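Local coordinates for EmGH1 (Erythrobacter marinus, PDB 5Z87), which probably hydrolyses beta-glucosides as a glycoside hydrolase of family 3, binds magnesium, and has a fibronectin type III-like domain in addition to the family's N- and C-terminal domains, at residues P201-V206 with R726-V731; Q686-V691 with Q742-P747. All coordinates share one frame; numbering follows the deposited sequence.

Contact 1 of 2, residues P201-V206 with R726-V731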
loop_
_atom_site.group_PDB
_atom_site.type_symbol
_atom_site.label_atom_id
_atom_site.label_comp_id
_atom_site.label_asym_id
_atom_site.label_seq_id
_atom_site.Cartn_x
_atom_site.Cartn_y
_atom_site.Cartn_z
ATOM N N PRO A 201 -8.599 2.395 15.452
ATOM C CA PRO A 201 -9.932 3.024 15.366
ATOM C C PRO A 201 -10.536 3.347 16.718
ATOM O O PRO A 201 -11.143 4.419 16.874
ATOM C CB PRO A 201 -10.755 1.983 14.597
ATOM C CG PRO A 201 -9.727 1.237 13.765
ATOM C CD PRO A 201 -8.542 1.125 14.703
ATOM N N HIS A 202 -10.368 2.476 17.716
ATOM C CA HIS A 202 -10.967 2.766 19.019
ATOM C C HIS A 202 -10.331 3.991 19.668
ATOM O O HIS A 202 -11.039 4.858 20.193
ATOM C CB HIS A 202 -10.858 1.556 19.947
ATOM C CG HIS A 202 -11.355 1.821 21.333
ATOM N ND1 HIS A 202 -12.695 1.788 21.662
ATOM C CD2 HIS A 202 -10.696 2.149 22.472
ATOM C CE1 HIS A 202 -12.839 2.067 22.945
ATOM N NE2 HIS A 202 -11.642 2.289 23.461
ATOM N N VAL A 203 -8.998 4.084 19.632
ATOM C CA VAL A 203 -8.305 5.226 20.221
ATOM C C VAL A 203 -8.706 6.518 19.517
ATOM O O VAL A 203 -9.007 7.530 20.166
ATOM C CB VAL A 203 -6.777 5.012 20.181
ATOM C CG1 VAL A 203 -6.044 6.346 20.311
ATOM C CG2 VAL A 203 -6.338 4.024 21.276
ATOM N N VAL A 204 -8.708 6.512 18.181
ATOM C CA VAL A 204 -9.047 7.730 17.451
ATOM C C VAL A 204 -10.507 8.105 17.687
ATOM O O VAL A 204 -10.846 9.291 17.769
ATOM C CB VAL A 204 -8.728 7.557 15.952
ATOM C CG1 VAL A 204 -9.190 8.755 15.158
ATOM C CG2 VAL A 204 -7.246 7.363 15.748
ATOM N N THR A 205 -11.376 7.107 17.853
ATOM C CA THR A 205 -12.786 7.356 18.137
ATOM C C THR A 205 -12.965 7.952 19.527
ATOM O O THR A 205 -13.700 8.932 19.710
ATOM C CB THR A 205 -13.572 6.051 17.996
ATOM O OG1 THR A 205 -13.580 5.669 16.617
ATOM C CG2 THR A 205 -15.008 6.197 18.497
ATOM N N VAL A 206 -12.284 7.376 20.517
ATOM C CA VAL A 206 -12.363 7.895 21.876
ATOM C C VAL A 206 -11.791 9.303 21.930
ATOM O O VAL A 206 -12.367 10.202 22.554
ATOM C CB VAL A 206 -11.635 6.943 22.840
ATOM C CG1 VAL A 206 -11.352 7.642 24.155
ATOM C CG2 VAL A 206 -12.458 5.673 23.045
ATOM N N ARG A 726 -10.761 -2.701 22.018
ATOM C CA ARG A 726 -12.119 -2.317 22.361
ATOM C C ARG A 726 -12.217 -1.554 23.674
ATOM O O ARG A 726 -13.311 -1.089 24.003
ATOM C CB ARG A 726 -13.032 -3.554 22.422
ATOM C CG ARG A 726 -13.302 -4.194 21.057
ATOM C CD ARG A 726 -14.022 -3.196 20.171
ATOM N NE ARG A 726 -14.392 -3.713 18.856
ATOM C CZ ARG A 726 -13.668 -3.530 17.754
ATOM N NH1 ARG A 726 -12.513 -2.885 17.826
ATOM N NH2 ARG A 726 -14.080 -4.015 16.584
ATOM N N GLY A 727 -11.127 -1.403 24.426
ATOM C CA GLY A 727 -11.143 -0.602 25.639
ATOM C C GLY A 727 -9.744 -0.341 26.159
ATOM O O GLY A 727 -8.792 -1.056 25.830
ATOM N N PHE A 728 -9.630 0.710 26.971
ATOM C CA PHE A 728 -8.404 0.946 27.725
ATOM C C PHE A 728 -8.722 1.770 28.964
ATOM O O PHE A 728 -9.726 2.484 29.021
ATOM C CB PHE A 728 -7.324 1.635 26.878
ATOM C CG PHE A 728 -7.657 3.048 26.483
ATOM C CD1 PHE A 728 -7.561 4.092 27.399
ATOM C CD2 PHE A 728 -8.041 3.337 25.183
ATOM C CE1 PHE A 728 -7.865 5.396 27.025
ATOM C CE2 PHE A 728 -8.336 4.641 24.801
ATOM C CZ PHE A 728 -8.244 5.675 25.728
ATOM N N GLN A 729 -7.823 1.692 29.940
ATOM C CA GLN A 729 -7.978 2.404 31.202
ATOM C C GLN A 729 -6.601 2.665 31.790
ATOM O O GLN A 729 -5.899 1.723 32.159
ATOM C CB GLN A 729 -8.821 1.589 32.174
ATOM C CG GLN A 729 -9.102 2.289 33.495
ATOM C CD GLN A 729 -9.730 3.646 33.302
ATOM O OE1 GLN A 729 -10.898 3.750 32.911
ATOM N NE2 GLN A 729 -8.955 4.704 33.552
ATOM N N LYS A 730 -6.205 3.928 31.881
ATOM C CA LYS A 730 -5.006 4.264 32.634
ATOM C C LYS A 730 -5.308 4.155 34.128
ATOM O O LYS A 730 -6.336 4.653 34.598
ATOM C CB LYS A 730 -4.515 5.664 32.270
ATOM C CG LYS A 730 -3.037 5.885 32.587
ATOM C CD LYS A 730 -2.515 7.160 31.979
ATOM C CE LYS A 730 -1.081 7.005 31.528
ATOM N NZ LYS A 730 -0.540 8.242 30.924
ATOM N N VAL A 731 -4.448 3.451 34.864
ATOM C CA VAL A 731 -4.581 3.313 36.311
ATOM C C VAL A 731 -3.327 3.856 36.980
ATOM O O VAL A 731 -2.232 3.847 36.406
ATOM C CB VAL A 731 -4.830 1.861 36.769
ATOM C CG1 VAL A 731 -6.125 1.344 36.191
ATOM C CG2 VAL A 731 -3.658 0.967 36.381
HETATM O O HOH W 1 -11.799 3.074 26.288
#

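Contact 2 of 2, residues Q686-V691 with Q742-P747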
loop_
_atom_site.group_PDB
_atom_site.type_symbol
_atom_site.label_atom_id
_atom_site.label_comp_id
_atom_site.label_asym_id
_atom_site.label_seq_id
_atom_site.Cartn_x
_atom_site.Cartn_y
_atom_site.Cartn_z
ATOM N N GLN A 686 -27.439 -9.784 21.513
ATOM C CA GLN A 686 -27.633 -8.379 21.858
ATOM C C GLN A 686 -27.197 -8.030 23.276
ATOM O O GLN A 686 -27.361 -6.878 23.687
ATOM C CB GLN A 686 -29.098 -7.994 21.651
ATOM C CG GLN A 686 -29.493 -7.994 20.176
ATOM C CD GLN A 686 -28.537 -7.160 19.312
ATOM O OE1 GLN A 686 -28.225 -6.006 19.639
ATOM N NE2 GLN A 686 -28.065 -7.749 18.208
ATOM N N ASP A 687 -26.627 -8.971 24.018
ATOM C CA ASP A 687 -26.254 -8.721 25.405
ATOM C C ASP A 687 -24.964 -7.925 25.512
ATOM O O ASP A 687 -24.102 -7.968 24.629
ATOM C CB ASP A 687 -26.073 -10.033 26.163
ATOM C CG ASP A 687 -27.362 -10.786 26.317
ATOM O OD1 ASP A 687 -28.419 -10.184 26.035
ATOM O OD2 ASP A 687 -27.321 -11.968 26.720
ATOM N N ARG A 688 -24.837 -7.202 26.622
ATOM C CA ARG A 688 -23.573 -6.625 27.049
ATOM C C ARG A 688 -22.891 -7.567 28.041
ATOM O O ARG A 688 -23.545 -8.371 28.708
ATOM C CB ARG A 688 -23.788 -5.249 27.680
ATOM C CG ARG A 688 -24.513 -4.282 26.756
ATOM C CD ARG A 688 -24.423 -2.855 27.247
ATOM N NE ARG A 688 -23.057 -2.340 27.231
ATOM C CZ ARG A 688 -22.427 -1.888 26.148
ATOM N NH1 ARG A 688 -23.027 -1.895 24.964
ATOM N NH2 ARG A 688 -21.186 -1.434 26.250
ATOM N N LEU A 689 -21.567 -7.459 28.135
ATOM C CA LEU A 689 -20.761 -8.376 28.930
ATOM C C LEU A 689 -19.750 -7.597 29.757
ATOM O O LEU A 689 -19.016 -6.758 29.226
ATOM C CB LEU A 689 -20.029 -9.381 28.036
ATOM C CG LEU A 689 -19.100 -10.361 28.756
ATOM C CD1 LEU A 689 -19.919 -11.397 29.513
ATOM C CD2 LEU A 689 -18.161 -11.035 27.770
ATOM N N ARG A 690 -19.699 -7.883 31.047
ATOM C CA ARG A 690 -18.689 -7.287 31.903
ATOM C C ARG A 690 -17.433 -8.155 31.912
ATOM O O ARG A 690 -17.513 -9.385 31.957
ATOM C CB ARG A 690 -19.238 -7.105 33.317
ATOM C CG ARG A 690 -20.487 -6.240 33.345
ATOM C CD ARG A 690 -20.677 -5.592 34.698
ATOM N NE ARG A 690 -21.158 -6.562 35.669
ATOM C CZ ARG A 690 -21.562 -6.256 36.898
ATOM N NH1 ARG A 690 -21.532 -4.993 37.316
ATOM N NH2 ARG A 690 -21.986 -7.217 37.712
ATOM N N VAL A 691 -16.276 -7.504 31.843
ATOM C CA VAL A 691 -14.984 -8.174 31.886
ATOM C C VAL A 691 -14.076 -7.404 32.839
ATOM O O VAL A 691 -14.010 -6.173 32.774
ATOM C CB VAL A 691 -14.351 -8.273 30.484
ATOM C CG1 VAL A 691 -12.959 -8.880 30.578
ATOM C CG2 VAL A 691 -15.229 -9.111 29.559
ATOM N N GLN A 742 -12.583 -2.573 35.388
ATOM C CA GLN A 742 -13.831 -3.100 34.854
ATOM C C GLN A 742 -14.048 -2.560 33.448
ATOM O O GLN A 742 -13.912 -1.355 33.214
ATOM C CB GLN A 742 -15.009 -2.730 35.759
ATOM C CG GLN A 742 -14.893 -3.297 37.171
ATOM C CD GLN A 742 -15.277 -4.763 37.236
ATOM O OE1 GLN A 742 -15.944 -5.284 36.342
ATOM N NE2 GLN A 742 -14.862 -5.438 38.299
ATOM N N PHE A 743 -14.361 -3.453 32.513
ATOM C CA PHE A 743 -14.771 -3.081 31.167
ATOM C C PHE A 743 -16.154 -3.652 30.875
ATOM O O PHE A 743 -16.594 -4.637 31.482
ATOM C CB PHE A 743 -13.788 -3.598 30.106
ATOM C CG PHE A 743 -12.387 -3.077 30.250
ATOM C CD1 PHE A 743 -12.041 -1.846 29.734
ATOM C CD2 PHE A 743 -11.411 -3.838 30.866
ATOM C CE1 PHE A 743 -10.742 -1.362 29.847
ATOM C CE2 PHE A 743 -10.117 -3.364 30.981
ATOM C CZ PHE A 743 -9.784 -2.122 30.468
ATOM N N GLU A 744 -16.830 -3.060 29.901
ATOM C CA GLU A 744 -18.091 -3.631 29.443
ATOM C C GLU A 744 -18.118 -3.608 27.925
ATOM O O GLU A 744 -17.858 -2.569 27.311
ATOM C CB GLU A 744 -19.304 -2.883 30.021
ATOM C CG GLU A 744 -20.594 -3.711 29.952
ATOM C CD GLU A 744 -21.783 -3.070 30.663
ATOM O OE1 GLU A 744 -22.647 -2.501 29.970
ATOM O OE2 GLU A 744 -21.862 -3.151 31.910
ATOM N N LEU A 745 -18.432 -4.754 27.329
ATOM C CA LEU A 745 -18.499 -4.907 25.885
ATOM C C LEU A 745 -19.927 -5.215 25.461
ATOM O O LEU A 745 -20.716 -5.766 26.235
ATOM C CB LEU A 745 -17.555 -6.025 25.424
ATOM C CG LEU A 745 -16.089 -5.669 25.621
ATOM C CD1 LEU A 745 -15.219 -6.855 25.295
ATOM C CD2 LEU A 745 -15.763 -4.504 24.731
ATOM N N GLY A 746 -20.258 -4.861 24.224
ATOM C CA GLY A 746 -21.567 -5.156 23.686
ATOM C C GLY A 746 -21.577 -5.428 22.195
ATOM O O GLY A 746 -20.531 -5.606 21.555
ATOM N N PRO A 747 -22.784 -5.454 21.615
ATOM C CA PRO A 747 -22.930 -5.761 20.177
ATOM C C PRO A 747 -22.067 -4.916 19.259
ATOM O O PRO A 747 -21.540 -5.425 18.264
ATOM C CB PRO A 747 -24.420 -5.487 19.919
ATOM C CG PRO A 747 -25.073 -5.678 21.249
ATOM C CD PRO A 747 -24.079 -5.173 22.261
#

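Contact 1 of 2, residues P201-V206 with R726-V731
H202, V203 and V206, at the start of helix 201-216 in the TIM-barrel-type N-terminal domain, rest against R726, G727 and F728 of an outermost strand in the fibronectin type III-like domain, making a helix-on-strand interface between domains. The segment axes cross at -64° and approach to 8.6 Å. H202 chi1 of 175° carries CG, anti to the backbone N, toward the strand, and chi2 of 81° turns the imidazole so that the R726 carbonyl carbon lies over its centre, 3.7 Å above the plane; V206 CG2 lies over the rim of the opposite face. H202 CE1 comes 3.4 Å from R726 O. At the ring edge, H202 CD2 meets F728 CD2 at 4.0 Å, the rings nearly perpendicular. A water in the imidazole plane, 2.9 Å from H202 NE2, accepts from F728 N at 3.3 Å. H202 ND1 and R726 NH1 both bond a diethylene glycol, probably from the crystallisation liquor, and R726 NH2 makes a salt bridge to E724. An alanine at H202 would probably leave the bridging water without its helix-side partner and open a gap over the R726-G727 peptide. F728 CZ touches V206 CG1 at 4.0 Å, and F728 CE2 packs on V203 CG2. F153 meets the F728 ring edge-to-face, helix 263-270 packs on V204 and T205, and strand 703-713 pairs with 726-731, where R726 and G727 opposite L709 form a classic beta bulge.

Contact 2 of 2, residues Q686-V691 with Q742-P747
R688, just before strand 689-697, makes a salt bridge to E744 of strand 738-745, beside a ladder of backbone hydrogen bonds. R688 NE donates to E744 OE1 at 2.8 Å, in the guanidinium plane and on the anti lone pair of the carboxylate, with a bent N-H...O angle of 147°. The side chains cross at about a right angle, and their flat groups are turned 51° apart. A bend at chi3 (65°) sets the R688 NE, and one face of the guanidinium lies over the backbone at L745 C and G746 N. R688 NH1 has a second carboxylate, that of E748, so the arginine links two acidic groups and its rotation is restricted. The other carboxylate oxygen, E744 OE2, lies 3.7 Å from R690 CG, while the R690 guanidinium turns to E679.

Beneath these side chains, L689 and L745 form one hydrogen-bonded pair and V691 and F743 the next, with R690 and E744 as the non-hydrogen-bonded pair between them. L689 N reaches L745 O at 2.7 Å and L745 N returns to L689 O at 2.8 Å; V691 and F743 complete the ladder. CA-H...O contacts supplement it, among them E744 CA to L689 O at 3.3 Å. The P747 ring packs against Q686 in the loop leading into strand 689-697, its CG 3.6 Å from both Q686 O and Q686 OE1. G746 stands at the N-cap of helix 747-750, and its N is hydrogen-bonded to D749.

L689, V691, F743 and L745 point to the same face of the sheet, between the two sheets of a beta-sandwich, as expected of a fibronectin type III-like domain: L689 and V691 meet I768 of strand 764-771, while F743 and L745 touch V707, L709 and I711 of strand 703-713. Strand 689-697 is the middle of three, between 671-678 and 738-745.

In the fold
Contacts 1 and 2 have centres 15 Å apart and meet directly through strands 724-733 and 738-745, consecutive in the chain but in different sheets. F743 CE1 lies 3.7 Å from F728 N, and R726 CB is 3.7 Å from L745 CD2, so strand residues of contact 1 pack onto the inward-facing side chains of contact 2. Contact 2 pairs strands within one sheet of the fibronectin type III-like sandwich, whereas contact 1 joins that sandwich to the TIM-barrel-type domain. The R726 side chain is about 8 Å from that of D713, a magnesium ligand, and about 12 Å from a bound magnesium ion; the L745 side chain is about 11 Å from that of D713.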